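Local coordinates for protein 2-c-methyl-d-erythritol 4-phosphate cytidylyltransferase (PDB 2VSH) that catalyses the transfer of the cytidylyl group of CTP to D-ribitol 5-phosphate, making activated ribitol for teichoic acid precursors, at residues A5-G10 against E39-E44; L26-R31 against V115-T120; E44-K49 against D126-A131; D64-Y69 against E75-T80. All coordinates share one frame; numbering follows the deposited sequence.

Contact 1: residues A5-G10 against E39-E44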
loop_
_atom_site.group_PDB
_atom_site.type_symbol
_atom_site.label_atom_id
_atom_site.label_comp_id
_atom_site.label_asym_id
_atom_site.label_seq_id
_atom_site.Cartn_x
_atom_site.Cartn_y
_atom_site.Cartn_z
ATOM N N ALA A 5 9.634 -1.852 -25.611
ATOM C CA ALA A 5 9.025 -2.232 -24.349
ATOM C C ALA A 5 9.937 -3.266 -23.709
ATOM O O ALA A 5 10.459 -4.160 -24.401
ATOM C CB ALA A 5 7.617 -2.792 -24.540
ATOM N N GLY A 6 10.139 -3.118 -22.396
ATOM C CA GLY A 6 10.925 -4.054 -21.580
ATOM C C GLY A 6 10.043 -4.668 -20.507
ATOM O O GLY A 6 9.845 -4.083 -19.436
ATOM N N ILE A 7 9.533 -5.866 -20.781
ATOM C CA ILE A 7 8.589 -6.533 -19.878
ATOM C C ILE A 7 9.333 -7.433 -18.878
ATOM O O ILE A 7 10.015 -8.407 -19.272
ATOM C CB ILE A 7 7.501 -7.318 -20.679
ATOM C CG1 ILE A 7 6.821 -6.409 -21.728
ATOM C CG2 ILE A 7 6.489 -7.985 -19.744
ATOM C CD1 ILE A 7 6.136 -5.136 -21.176
ATOM N N LEU A 8 9.197 -7.096 -17.591
ATOM C CA LEU A 8 9.900 -7.766 -16.508
ATOM C C LEU A 8 9.059 -8.895 -15.986
ATOM O O LEU A 8 8.060 -8.684 -15.284
ATOM C CB LEU A 8 10.258 -6.773 -15.398
ATOM C CG LEU A 8 11.250 -5.706 -15.873
ATOM C CD1 LEU A 8 11.105 -4.436 -15.080
ATOM C CD2 LEU A 8 12.676 -6.245 -15.794
ATOM N N ALA A 9 9.470 -10.102 -16.358
ATOM C CA ALA A 9 8.671 -11.306 -16.143
ATOM C C ALA A 9 9.529 -12.414 -15.537
ATOM O O ALA A 9 9.275 -13.605 -15.748
ATOM C CB ALA A 9 8.060 -11.746 -17.462
ATOM N N GLY A 10 10.540 -12.016 -14.769
ATOM C CA GLY A 10 11.407 -12.968 -14.067
ATOM C C GLY A 10 11.104 -13.068 -12.579
ATOM O O GLY A 10 9.950 -13.289 -12.166
ATOM N N GLU A 39 -0.006 -7.800 -24.804
ATOM C CA GLU A 39 -1.104 -7.279 -25.644
ATOM C C GLU A 39 -1.259 -5.765 -25.600
ATOM O O GLU A 39 -1.475 -5.147 -26.627
ATOM C CB GLU A 39 -2.449 -7.894 -25.241
ATOM C CG GLU A 39 -2.783 -9.183 -25.974
ATOM C CD GLU A 39 -4.038 -9.852 -25.432
ATOM O OE1 GLU A 39 -4.758 -9.218 -24.624
ATOM O OE2 GLU A 39 -4.305 -11.015 -25.812
ATOM N N LYS A 40 -1.162 -5.184 -24.405
ATOM C CA LYS A 40 -1.297 -3.743 -24.232
ATOM C C LYS A 40 -0.205 -2.960 -24.952
ATOM O O LYS A 40 -0.405 -1.782 -25.248
ATOM C CB LYS A 40 -1.298 -3.354 -22.745
ATOM C CG LYS A 40 -2.411 -3.942 -21.882
ATOM C CD LYS A 40 -3.789 -3.513 -22.348
ATOM C CE LYS A 40 -4.823 -3.860 -21.311
ATOM N NZ LYS A 40 -5.008 -5.340 -21.190
ATOM N N PHE A 41 0.937 -3.607 -25.226
ATOM C CA PHE A 41 2.080 -2.957 -25.907
ATOM C C PHE A 41 2.142 -3.167 -27.431
ATOM O O PHE A 41 2.728 -2.345 -28.144
ATOM C CB PHE A 41 3.416 -3.401 -25.298
ATOM C CG PHE A 41 3.747 -2.733 -23.987
ATOM C CD1 PHE A 41 4.505 -1.564 -23.962
ATOM C CD2 PHE A 41 3.300 -3.272 -22.775
ATOM C CE1 PHE A 41 4.830 -0.944 -22.754
ATOM C CE2 PHE A 41 3.617 -2.656 -21.548
ATOM C CZ PHE A 41 4.382 -1.489 -21.540
ATOM N N VAL A 42 1.554 -4.261 -27.915
ATOM C CA VAL A 42 1.541 -4.587 -29.357
ATOM C C VAL A 42 0.808 -3.581 -30.244
ATOM O O VAL A 42 1.146 -3.450 -31.422
ATOM C CB VAL A 42 1.003 -6.032 -29.689
ATOM C CG1 VAL A 42 1.751 -7.107 -28.911
ATOM C CG2 VAL A 42 -0.523 -6.146 -29.503
ATOM N N LEU A 43 -0.205 -2.900 -29.716
ATOM C CA LEU A 43 -0.941 -1.946 -30.545
ATOM C C LEU A 43 -0.232 -0.631 -30.712
ATOM O O LEU A 43 -0.496 0.097 -31.677
ATOM C CB LEU A 43 -2.338 -1.657 -29.996
ATOM C CG LEU A 43 -3.493 -2.574 -30.330
ATOM C CD1 LEU A 43 -4.725 -1.947 -29.712
ATOM C CD2 LEU A 43 -3.652 -2.735 -31.836
ATOM N N GLU A 44 0.647 -0.314 -29.770
ATOM C CA GLU A 44 1.306 0.987 -29.769
ATOM C C GLU A 44 2.201 1.130 -30.998
ATOM O O GLU A 44 3.233 0.455 -31.093
ATOM C CB GLU A 44 2.089 1.202 -28.461
ATOM C CG GLU A 44 2.932 2.488 -28.439
ATOM C CD GLU A 44 2.142 3.711 -28.838
ATOM O OE1 GLU A 44 2.647 4.504 -29.654
ATOM O OE2 GLU A 44 1.003 3.866 -28.353
#
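A5 and I7 reach from strand 3-9 to F41 on helix 33-42, the helix that links this strand to its parallel neighbour 50-54 in a beta-alpha-beta unit of the GT-A-like alpha/beta fold. The closest touch is purely apolar: the methyl CB of A5 lies 3.4 Å from F41 CD1, a tight approach oblique to the ring. The A5 and F41 backbones are also the nearest across the contact, their CA atoms 7.2 Å apart.

The second interaction is CH-pi. I7 CD1 sits over one face of the F41 ring, 4.0 Å from its centroid and 29° off the normal, and the two side chains come from opposite directions. F41 has CG anti to its own carbonyl carbon (chi1 -77°), which carries the ring off the helix toward the sheet. I7 is modelled in two conformers, so the contact as measured holds for the one described and is less certain for the other.

F41 also packs on I124 of helix 121-133 and on I119 of the loop before it, which buries its ring between the sheet and that helix. On the strand, L8 turns to helix 86-100 instead. The chain then runs on through A9 and G10, which with L8 probably form part of the CTP-binding site. Beneath I7 CD1, the nearest ring atom is F41 CE2, at 3.6 Å.

Contact 2: residues L26-R31 against V115-T120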
loop_
_atom_site.group_PDB
_atom_site.type_symbol
_atom_site.label_atom_id
_atom_site.label_comp_id
_atom_site.label_asym_id
_atom_site.label_seq_id
_atom_site.Cartn_x
_atom_site.Cartn_y
_atom_site.Cartn_z
ATOM N N LEU A 26 -0.161 -17.472 -14.823
ATOM C CA LEU A 26 -1.521 -17.820 -14.467
ATOM C C LEU A 26 -2.536 -17.164 -15.396
ATOM O O LEU A 26 -2.332 -16.046 -15.864
ATOM C CB LEU A 26 -1.779 -17.395 -13.018
ATOM C CG LEU A 26 -1.974 -18.533 -12.023
ATOM C CD1 LEU A 26 -1.151 -19.763 -12.355
ATOM C CD2 LEU A 26 -1.704 -18.045 -10.592
ATOM N N GLU A 27 -3.645 -17.863 -15.627
ATOM C CA GLU A 27 -4.717 -17.362 -16.483
ATOM C C GLU A 27 -5.522 -16.270 -15.791
ATOM O O GLU A 27 -5.918 -16.407 -14.629
ATOM C CB GLU A 27 -5.633 -18.513 -16.920
ATOM C CG GLU A 27 -6.931 -18.078 -17.597
ATOM C CD GLU A 27 -7.759 -19.250 -18.094
ATOM O OE1 GLU A 27 -7.598 -19.606 -19.281
ATOM O OE2 GLU A 27 -8.560 -19.815 -17.297
ATOM N N LEU A 28 -5.746 -15.181 -16.517
ATOM C CA LEU A 28 -6.745 -14.195 -16.147
ATOM C C LEU A 28 -7.773 -14.175 -17.274
ATOM O O LEU A 28 -7.434 -13.881 -18.427
ATOM C CB LEU A 28 -6.097 -12.821 -15.970
ATOM C CG LEU A 28 -6.965 -11.664 -15.474
ATOM C CD1 LEU A 28 -7.595 -11.955 -14.113
ATOM C CD2 LEU A 28 -6.147 -10.383 -15.450
ATOM N N GLY A 29 -9.021 -14.487 -16.948
ATOM C CA GLY A 29 -10.053 -14.618 -17.964
ATOM C C GLY A 29 -9.754 -15.891 -18.717
ATOM O O GLY A 29 -9.969 -16.986 -18.199
ATOM N N ASP A 30 -9.206 -15.756 -19.923
ATOM C CA ASP A 30 -8.914 -16.925 -20.747
ATOM C C ASP A 30 -7.486 -16.930 -21.328
ATOM O O ASP A 30 -7.152 -17.753 -22.187
ATOM C CB ASP A 30 -9.994 -17.085 -21.828
ATOM C CG ASP A 30 -11.379 -17.414 -21.236
ATOM O OD1 ASP A 30 -11.596 -18.565 -20.777
ATOM O OD2 ASP A 30 -12.261 -16.517 -21.230
ATOM N N ARG A 31 -6.639 -16.040 -20.808
ATOM C CA ARG A 31 -5.258 -15.880 -21.272
ATOM C C ARG A 31 -4.341 -15.581 -20.093
ATOM O O ARG A 31 -4.782 -14.934 -19.138
ATOM C CB ARG A 31 -5.185 -14.731 -22.283
ATOM C CG ARG A 31 -5.573 -15.174 -23.681
ATOM C CD ARG A 31 -6.286 -14.111 -24.506
ATOM N NE ARG A 31 -5.955 -12.743 -24.126
ATOM C CZ ARG A 31 -6.856 -11.860 -23.710
ATOM N NH1 ARG A 31 -8.138 -12.204 -23.618
ATOM N NH2 ARG A 31 -6.485 -10.633 -23.390
ATOM N N VAL A 115 3.192 -8.565 -14.336
ATOM C CA VAL A 115 1.959 -8.765 -13.552
ATOM C C VAL A 115 1.134 -7.494 -13.349
ATOM O O VAL A 115 0.286 -7.408 -12.447
ATOM C CB VAL A 115 2.240 -9.431 -12.195
ATOM C CG1 VAL A 115 2.635 -10.899 -12.397
ATOM C CG2 VAL A 115 3.306 -8.624 -11.393
ATOM N N ARG A 116 1.378 -6.519 -14.205
ATOM C CA ARG A 116 0.553 -5.321 -14.273
ATOM C C ARG A 116 -0.196 -5.279 -15.617
ATOM O O ARG A 116 0.146 -4.480 -16.487
ATOM C CB ARG A 116 1.396 -4.070 -14.082
ATOM C CG ARG A 116 1.775 -3.785 -12.622
ATOM C CD ARG A 116 2.403 -2.409 -12.493
ATOM N NE ARG A 116 3.152 -2.279 -11.241
ATOM C CZ ARG A 116 2.683 -1.740 -10.118
ATOM N NH1 ARG A 116 1.451 -1.270 -10.055
ATOM N NH2 ARG A 116 3.455 -1.677 -9.043
ATOM N N PRO A 117 -1.216 -6.152 -15.787
ATOM C CA PRO A 117 -1.899 -6.241 -17.093
ATOM C C PRO A 117 -2.843 -5.077 -17.422
ATOM O O PRO A 117 -3.334 -5.002 -18.566
ATOM C CB PRO A 117 -2.683 -7.553 -16.995
ATOM C CG PRO A 117 -2.930 -7.747 -15.539
ATOM C CD PRO A 117 -1.794 -7.075 -14.796
ATOM N N PHE A 118 -3.090 -4.176 -16.460
ATOM C CA PHE A 118 -4.087 -3.115 -16.671
ATOM C C PHE A 118 -3.483 -1.781 -17.092
ATOM O O PHE A 118 -4.148 -0.740 -17.028
ATOM C CB PHE A 118 -4.974 -2.940 -15.439
ATOM C CG PHE A 118 -5.682 -4.200 -15.042
ATOM C CD1 PHE A 118 -6.686 -4.733 -15.851
ATOM C CD2 PHE A 118 -5.343 -4.859 -13.869
ATOM C CE1 PHE A 118 -7.337 -5.928 -15.492
ATOM C CE2 PHE A 118 -5.996 -6.050 -13.498
ATOM C CZ PHE A 118 -6.995 -6.569 -14.309
ATOM N N ILE A 119 -2.231 -1.825 -17.538
ATOM C CA ILE A 119 -1.577 -0.655 -18.119
ATOM C C ILE A 119 -2.382 -0.273 -19.357
ATOM O O ILE A 119 -2.962 -1.139 -20.016
ATOM C CB ILE A 119 -0.089 -0.968 -18.479
ATOM C CG1 ILE A 119 0.647 0.283 -19.015
ATOM C CG2 ILE A 119 -0.009 -2.216 -19.410
ATOM C CD1 ILE A 119 2.092 0.043 -19.405
ATOM N N THR A 120 -2.414 1.023 -19.670
ATOM C CA THR A 120 -3.174 1.538 -20.792
ATOM C C THR A 120 -2.214 2.205 -21.784
ATOM O O THR A 120 -1.080 2.543 -21.436
ATOM C CB THR A 120 -4.206 2.586 -20.315
ATOM O OG1 THR A 120 -3.513 3.705 -19.744
ATOM C CG2 THR A 120 -5.199 1.993 -19.276
#
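L28 rests one methyl, CD2, against two neighbouring side chains of the 115-120 loop: P117 CG is 4.2 Å away and F118 CZ 4.1 Å. L28 crosses both side chains at about a right angle, and its methyl approaches the F118 ring obliquely. With CG anti to the backbone N (chi1 -175°), the leucine extends away from its own strand toward the loop. These are loose van der Waals touches, all of them apolar.

P117 and F118 also pack on each other, the proline CG lying 4.0 Å above one face of the F118 ring, toward its rim, so that L28 meets the two as one apolar surface. A type I turn from R116 to I119 places the two residues side by side. The turn is pinned from outside by K40 NZ bonded to P117 O and by H112 NE2 bonded to R116 O. The C-terminal helix 223-232 adds cover: A229 touches both L28 and F118.

On the other segment, the backbone bond from L28 N to R31 O measures 2.8 Å, while the return bond from R31 N to L28 O is weak at 3.3 Å. G29, at positive phi (72°), begins the bend between them, and H36 NE2 bonds to L28 O. The contact thus joins the closed end of a short beta-hairpin, strands 27-28 and 31-32 joined by the two-residue loop G29-D30, to a type I turn that runs into helix 121-133, where T120 OG1 accepts from M123 N as a classic N-cap.

Contact 3: residues E44-K49 against D126-A131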
loop_
_atom_site.group_PDB
_atom_site.type_symbol
_atom_site.label_atom_id
_atom_site.label_comp_id
_atom_site.label_asym_id
_atom_site.label_seq_id
_atom_site.Cartn_x
_atom_site.Cartn_y
_atom_site.Cartn_z
ATOM N N GLU A 44 0.647 -0.314 -29.770
ATOM C CA GLU A 44 1.306 0.987 -29.769
ATOM C C GLU A 44 2.201 1.130 -30.998
ATOM O O GLU A 44 3.233 0.455 -31.093
ATOM C CB GLU A 44 2.089 1.202 -28.461
ATOM C CG GLU A 44 2.932 2.488 -28.439
ATOM C CD GLU A 44 2.142 3.711 -28.838
ATOM O OE1 GLU A 44 2.647 4.504 -29.654
ATOM O OE2 GLU A 44 1.003 3.866 -28.353
ATOM N N PRO A 45 1.818 2.015 -31.945
ATOM C CA PRO A 45 2.605 2.077 -33.178
ATOM C C PRO A 45 4.061 2.508 -33.001
ATOM O O PRO A 45 4.876 2.213 -33.873
ATOM C CB PRO A 45 1.837 3.078 -34.046
ATOM C CG PRO A 45 1.065 3.901 -33.095
ATOM C CD PRO A 45 0.686 2.961 -31.982
ATOM N N SER A 46 4.395 3.189 -31.906
ATOM C CA SER A 46 5.759 3.747 -31.781
ATOM C C SER A 46 6.780 2.779 -31.152
ATOM O O SER A 46 7.961 3.101 -31.052
ATOM C CB SER A 46 5.741 5.103 -31.065
ATOM O OG SER A 46 5.378 4.975 -29.696
ATOM N N ILE A 47 6.327 1.586 -30.768
ATOM C CA ILE A 47 7.184 0.560 -30.166
ATOM C C ILE A 47 7.826 -0.304 -31.253
ATOM O O ILE A 47 7.115 -0.897 -32.069
ATOM C CB ILE A 47 6.372 -0.360 -29.192
ATOM C CG1 ILE A 47 5.776 0.443 -28.021
ATOM C CG2 ILE A 47 7.220 -1.549 -28.673
ATOM C CD1 ILE A 47 6.784 1.022 -27.045
ATOM N N GLU A 48 9.154 -0.391 -31.249
ATOM C CA GLU A 48 9.889 -1.216 -32.207
ATOM C C GLU A 48 9.783 -2.717 -31.881
ATOM O O GLU A 48 9.315 -3.498 -32.703
ATOM C CB GLU A 48 11.356 -0.761 -32.258
ATOM C CG GLU A 48 12.249 -1.546 -33.207
ATOM C CD GLU A 48 11.946 -1.368 -34.695
ATOM O OE1 GLU A 48 12.684 -1.988 -35.501
ATOM O OE2 GLU A 48 11.010 -0.627 -35.082
ATOM N N LYS A 49 10.229 -3.119 -30.694
ATOM C CA LYS A 49 10.123 -4.520 -30.261
ATOM C C LYS A 49 9.621 -4.547 -28.846
ATOM O O LYS A 49 9.814 -3.593 -28.108
ATOM C CB LYS A 49 11.483 -5.233 -30.296
ATOM C CG LYS A 49 12.067 -5.473 -31.670
ATOM C CD LYS A 49 11.202 -6.394 -32.501
ATOM C CE LYS A 49 11.928 -6.853 -33.750
ATOM N NZ LYS A 49 10.961 -7.123 -34.842
ATOM N N ASP A 126 2.230 8.566 -22.401
ATOM C CA ASP A 126 2.751 9.569 -21.456
ATOM C C ASP A 126 4.203 9.351 -21.067
ATOM O O ASP A 126 4.975 10.305 -21.014
ATOM C CB ASP A 126 1.902 9.619 -20.187
ATOM C CG ASP A 126 0.603 10.335 -20.398
ATOM O OD1 ASP A 126 0.321 10.719 -21.557
ATOM O OD2 ASP A 126 -0.139 10.520 -19.406
ATOM N N ASN A 127 4.552 8.096 -20.787
ATOM C CA ASN A 127 5.917 7.692 -20.482
ATOM C C ASN A 127 6.885 8.013 -21.588
ATOM O O ASN A 127 7.963 8.557 -21.347
ATOM C CB ASN A 127 5.967 6.187 -20.160
ATOM C CG ASN A 127 5.887 5.925 -18.683
ATOM O OD1 ASN A 127 6.901 5.668 -18.042
ATOM N ND2 ASN A 127 4.684 6.030 -18.120
ATOM N N ILE A 128 6.489 7.682 -22.815
ATOM C CA ILE A 128 7.316 7.974 -23.980
ATOM C C ILE A 128 7.486 9.488 -24.150
ATOM O O ILE A 128 8.589 9.973 -24.406
ATOM C CB ILE A 128 6.731 7.319 -25.265
ATOM C CG1 ILE A 128 6.881 5.783 -25.183
ATOM C CG2 ILE A 128 7.412 7.880 -26.521
ATOM C CD1 ILE A 128 5.911 5.002 -26.108
ATOM N N GLN A 129 6.398 10.236 -24.000
ATOM C CA GLN A 129 6.445 11.677 -24.209
ATOM C C GLN A 129 7.320 12.383 -23.161
ATOM O O GLN A 129 8.173 13.198 -23.512
ATOM C CB GLN A 129 5.032 12.263 -24.205
ATOM C CG GLN A 129 4.996 13.775 -24.427
ATOM C CD GLN A 129 3.637 14.386 -24.114
ATOM O OE1 GLN A 129 2.807 13.772 -23.436
ATOM N NE2 GLN A 129 3.404 15.595 -24.607
ATOM N N LEU A 130 7.089 12.066 -21.887
ATOM C CA LEU A 130 7.916 12.564 -20.776
ATOM C C LEU A 130 9.414 12.205 -20.909
ATOM O O LEU A 130 10.285 13.033 -20.603
ATOM C CB LEU A 130 7.337 12.077 -19.445
ATOM C CG LEU A 130 6.439 12.924 -18.525
ATOM C CD1 LEU A 130 6.028 14.294 -19.071
ATOM C CD2 LEU A 130 5.240 12.150 -18.046
ATOM N N ALA A 131 9.726 11.004 -21.406
ATOM C CA ALA A 131 11.133 10.596 -21.602
ATOM C C ALA A 131 11.922 11.512 -22.562
ATOM O O ALA A 131 13.154 11.564 -22.509
ATOM C CB ALA A 131 11.226 9.130 -22.042
#
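I128 keeps CG1 anti to its carbonyl carbon (chi1 -69°) and extends onward at chi2 159°, which carries CD1 from helix 121-133 to S46 and I47. The loop it meets links helix 33-42 to strand 50-54, closing a beta-alpha-beta crossover of the GT-A-like fold. CD1 does the touching of both residues: it lies 3.6 Å from S46 OG and 4.2 Å from I47 CD1. The second distance is less certain, since I47 is modelled in two conformers. I3 of strand 3-9 packs against both isoleucines and ties the pair to the sheet.

What fixes the S46 hydroxyl is E44, at the start of a type I turn that ends at I47. S46 OG, placed between its own backbone N and carbonyl carbon, donates to E44 OE1 over 2.8 Å. The same oxygen takes the S46 backbone N-H, so two bonds grip it, while E44 OE2 bonds to Q125 NE2 of the helix. The carboxylate therefore bridges turn and helix beside the apolar touch. The two S46 donors reach OE1 on its anti side from opposite faces of the carboxylate plane, S46 N at 3.1 Å with an N-H...O angle of 154°.

Contact 4: residues D64-Y69 against E75-T80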
loop_
_atom_site.group_PDB
_atom_site.type_symbol
_atom_site.label_atom_id
_atom_site.label_comp_id
_atom_site.label_asym_id
_atom_site.label_seq_id
_atom_site.Cartn_x
_atom_site.Cartn_y
_atom_site.Cartn_z
ATOM N N ASP A 64 6.224 -20.576 -26.155
ATOM C CA ASP A 64 5.002 -21.327 -26.448
ATOM C C ASP A 64 3.758 -20.430 -26.325
ATOM O O ASP A 64 2.879 -20.453 -27.190
ATOM C CB ASP A 64 4.846 -22.550 -25.514
ATOM C CG ASP A 64 5.857 -23.657 -25.795
ATOM O OD1 ASP A 64 6.596 -23.559 -26.793
ATOM O OD2 ASP A 64 5.907 -24.642 -25.008
ATOM N N LEU A 65 3.695 -19.650 -25.249
ATOM C CA LEU A 65 2.559 -18.756 -24.987
ATOM C C LEU A 65 2.360 -17.716 -26.102
ATOM O O LEU A 65 1.228 -17.457 -26.530
ATOM C CB LEU A 65 2.746 -18.057 -23.643
ATOM C CG LEU A 65 2.071 -18.554 -22.355
ATOM C CD1 LEU A 65 1.609 -20.026 -22.351
ATOM C CD2 LEU A 65 2.939 -18.230 -21.151
ATOM N N VAL A 66 3.463 -17.135 -26.564
ATOM C CA VAL A 66 3.457 -16.210 -27.711
ATOM C C VAL A 66 2.969 -16.905 -28.981
ATOM O O VAL A 66 2.099 -16.381 -29.683
ATOM C CB VAL A 66 4.844 -15.572 -27.937
ATOM C CG1 VAL A 66 4.898 -14.796 -29.272
ATOM C CG2 VAL A 66 5.199 -14.675 -26.768
ATOM N N ASP A 67 3.503 -18.094 -29.260
ATOM C CA ASP A 67 3.053 -18.879 -30.407
ATOM C C ASP A 67 1.560 -19.140 -30.333
ATOM O O ASP A 67 0.853 -19.050 -31.340
ATOM C CB ASP A 67 3.807 -20.209 -30.496
ATOM C CG ASP A 67 5.213 -20.056 -31.036
ATOM O OD1 ASP A 67 5.552 -18.968 -31.543
ATOM O OD2 ASP A 67 5.988 -21.038 -30.963
ATOM N N LYS A 68 1.087 -19.462 -29.130
ATOM C CA LYS A 68 -0.295 -19.873 -28.911
ATOM C C LYS A 68 -1.263 -18.692 -28.873
ATOM O O LYS A 68 -2.339 -18.749 -29.471
ATOM C CB LYS A 68 -0.423 -20.648 -27.596
ATOM C CG LYS A 68 -1.807 -21.280 -27.387
ATOM C CD LYS A 68 -1.923 -21.978 -26.042
ATOM C CE LYS A 68 -3.046 -23.005 -26.036
ATOM N NZ LYS A 68 -4.364 -22.433 -26.425
ATOM N N TYR A 69 -0.889 -17.638 -28.146
ATOM C CA TYR A 69 -1.817 -16.544 -27.869
ATOM C C TYR A 69 -1.629 -15.316 -28.753
ATOM O O TYR A 69 -2.569 -14.554 -28.948
ATOM C CB TYR A 69 -1.801 -16.155 -26.370
ATOM C CG TYR A 69 -2.435 -17.207 -25.498
ATOM C CD1 TYR A 69 -1.657 -18.135 -24.803
ATOM C CD2 TYR A 69 -3.828 -17.315 -25.414
ATOM C CE1 TYR A 69 -2.263 -19.127 -24.015
ATOM C CE2 TYR A 69 -4.434 -18.290 -24.646
ATOM C CZ TYR A 69 -3.650 -19.183 -23.934
ATOM O OH TYR A 69 -4.272 -20.157 -23.193
ATOM N N GLU A 75 7.060 -11.900 -34.403
ATOM C CA GLU A 75 8.279 -11.213 -34.816
ATOM C C GLU A 75 8.501 -9.884 -34.094
ATOM O O GLU A 75 9.605 -9.348 -34.121
ATOM C CB GLU A 75 8.299 -11.010 -36.335
ATOM C CG GLU A 75 8.881 -12.177 -37.120
ATOM C CD GLU A 75 7.828 -13.149 -37.623
ATOM O OE1 GLU A 75 7.821 -13.446 -38.848
ATOM O OE2 GLU A 75 7.011 -13.626 -36.804
ATOM N N ARG A 76 7.451 -9.360 -33.465
ATOM C CA ARG A 76 7.528 -8.136 -32.668
ATOM C C ARG A 76 8.020 -8.402 -31.242
ATOM O O ARG A 76 8.351 -7.465 -30.511
ATOM C CB ARG A 76 6.144 -7.476 -32.574
ATOM C CG ARG A 76 5.393 -7.300 -33.910
ATOM C CD ARG A 76 5.729 -5.982 -34.657
ATOM N NE ARG A 76 6.206 -4.905 -33.791
ATOM C CZ ARG A 76 5.460 -4.184 -32.951
ATOM N NH1 ARG A 76 4.148 -4.392 -32.808
ATOM N NH2 ARG A 76 6.040 -3.240 -32.238
ATOM N N ILE A 77 8.029 -9.674 -30.841
ATOM C CA ILE A 77 8.311 -10.046 -29.461
ATOM C C ILE A 77 9.624 -10.816 -29.376
ATOM O O ILE A 77 9.854 -11.727 -30.164
ATOM C CB ILE A 77 7.156 -10.868 -28.850
ATOM C CG1 ILE A 77 5.871 -10.022 -28.856
ATOM C CG2 ILE A 77 7.518 -11.332 -27.428
ATOM C CD1 ILE A 77 4.576 -10.796 -28.810
ATOM N N ILE A 78 10.486 -10.412 -28.443
ATOM C CA ILE A 78 11.735 -11.117 -28.149
ATOM C C ILE A 78 11.661 -11.596 -26.705
ATOM O O ILE A 78 11.534 -10.787 -25.790
ATOM C CB ILE A 78 13.003 -10.217 -28.383
ATOM C CG1 ILE A 78 13.160 -9.878 -29.871
ATOM C CG2 ILE A 78 14.265 -10.899 -27.868
ATOM C CD1 ILE A 78 14.130 -8.699 -30.170
ATOM N N ILE A 79 11.685 -12.916 -26.522
ATOM C CA ILE A 79 11.859 -13.517 -25.196
ATOM C C ILE A 79 13.348 -13.677 -24.895
ATOM O O ILE A 79 14.096 -14.236 -25.704
ATOM C CB ILE A 79 11.148 -14.900 -25.072
ATOM C CG1 ILE A 79 9.688 -14.822 -25.554
ATOM C CG2 ILE A 79 11.213 -15.419 -23.617
ATOM C CD1 ILE A 79 8.762 -13.887 -24.725
ATOM N N THR A 80 13.781 -13.189 -23.736
ATOM C CA THR A 80 15.186 -13.333 -23.330
ATOM C C THR A 80 15.305 -13.718 -21.857
ATOM O O THR A 80 14.358 -13.542 -21.084
ATOM C CB THR A 80 16.040 -12.073 -23.686
ATOM O OG1 THR A 80 17.438 -12.396 -23.631
ATOM C CG2 THR A 80 15.731 -10.886 -22.757
#
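V66 faces I77 and I79 across the join between helix 59-69 and strand 77-81, the last two elements of a beta-alpha-beta unit that begins with strand 50-54. The packed part is a small apolar cluster built round both methyls of the valine. V66 and I77 reach toward each other tip to tip: V66 CG1 meets I77 CD1 at 4.0 Å, and V66 CG2 meets I77 CG2 at 4.1 Å. A chi1 of 170° sets CG1 opposite the backbone N and spreads the valine's branches over the strand, CG1 on I77 alone and CG2 shared by I77 and I79. I79 passes V66 in the opposite direction, and its CD1 stops 4.2 Å from V66 CG2.

I77 is the more deeply set of the two isoleucines, packing also on V52, L70 and I38. I79 is partly exposed, so the cluster thins out toward that end. The strand is the outermost of the main sheet within the chain, and it pairs through I78 and T80 with strand 50-54.

The rest of the helix surface is quite different. D64 and K68 are exposed on its far side and D67 on the flank, and E75 is exposed where the chain returns to the strand. D67 OD1 has a long, weak ion pair with K74 NZ. Y69 turns to the 31-32 strand instead, against R31 and P32, while the extended K68 runs alongside: K68 CG lies 4.0 Å above one face of the Y69 ring, offset toward the rim.

Contact 1 is the hub: its centre lies about 11 Å from those of contacts 3 and 4 and about 12 Å from that of contact 2, whereas contacts 2 and 3 are about 21 Å apart and do not touch. Contacts 1 and 4 reach the same sheet and pack helices on its strands 3-9 and 77-81, which lead toward the probable CTP site. Contact 3 shares E44 with contact 1 and follows it along the chain; contact 4 is nested inside the loops closed by contacts 2 and 3. Salt bridge E39-R31 links contacts 1 and 2, K49 NZ-E75 O links 3 and 4, and R31 on Y69 joins 2 and 4. Contacts 2 and 3 engage connecting loops.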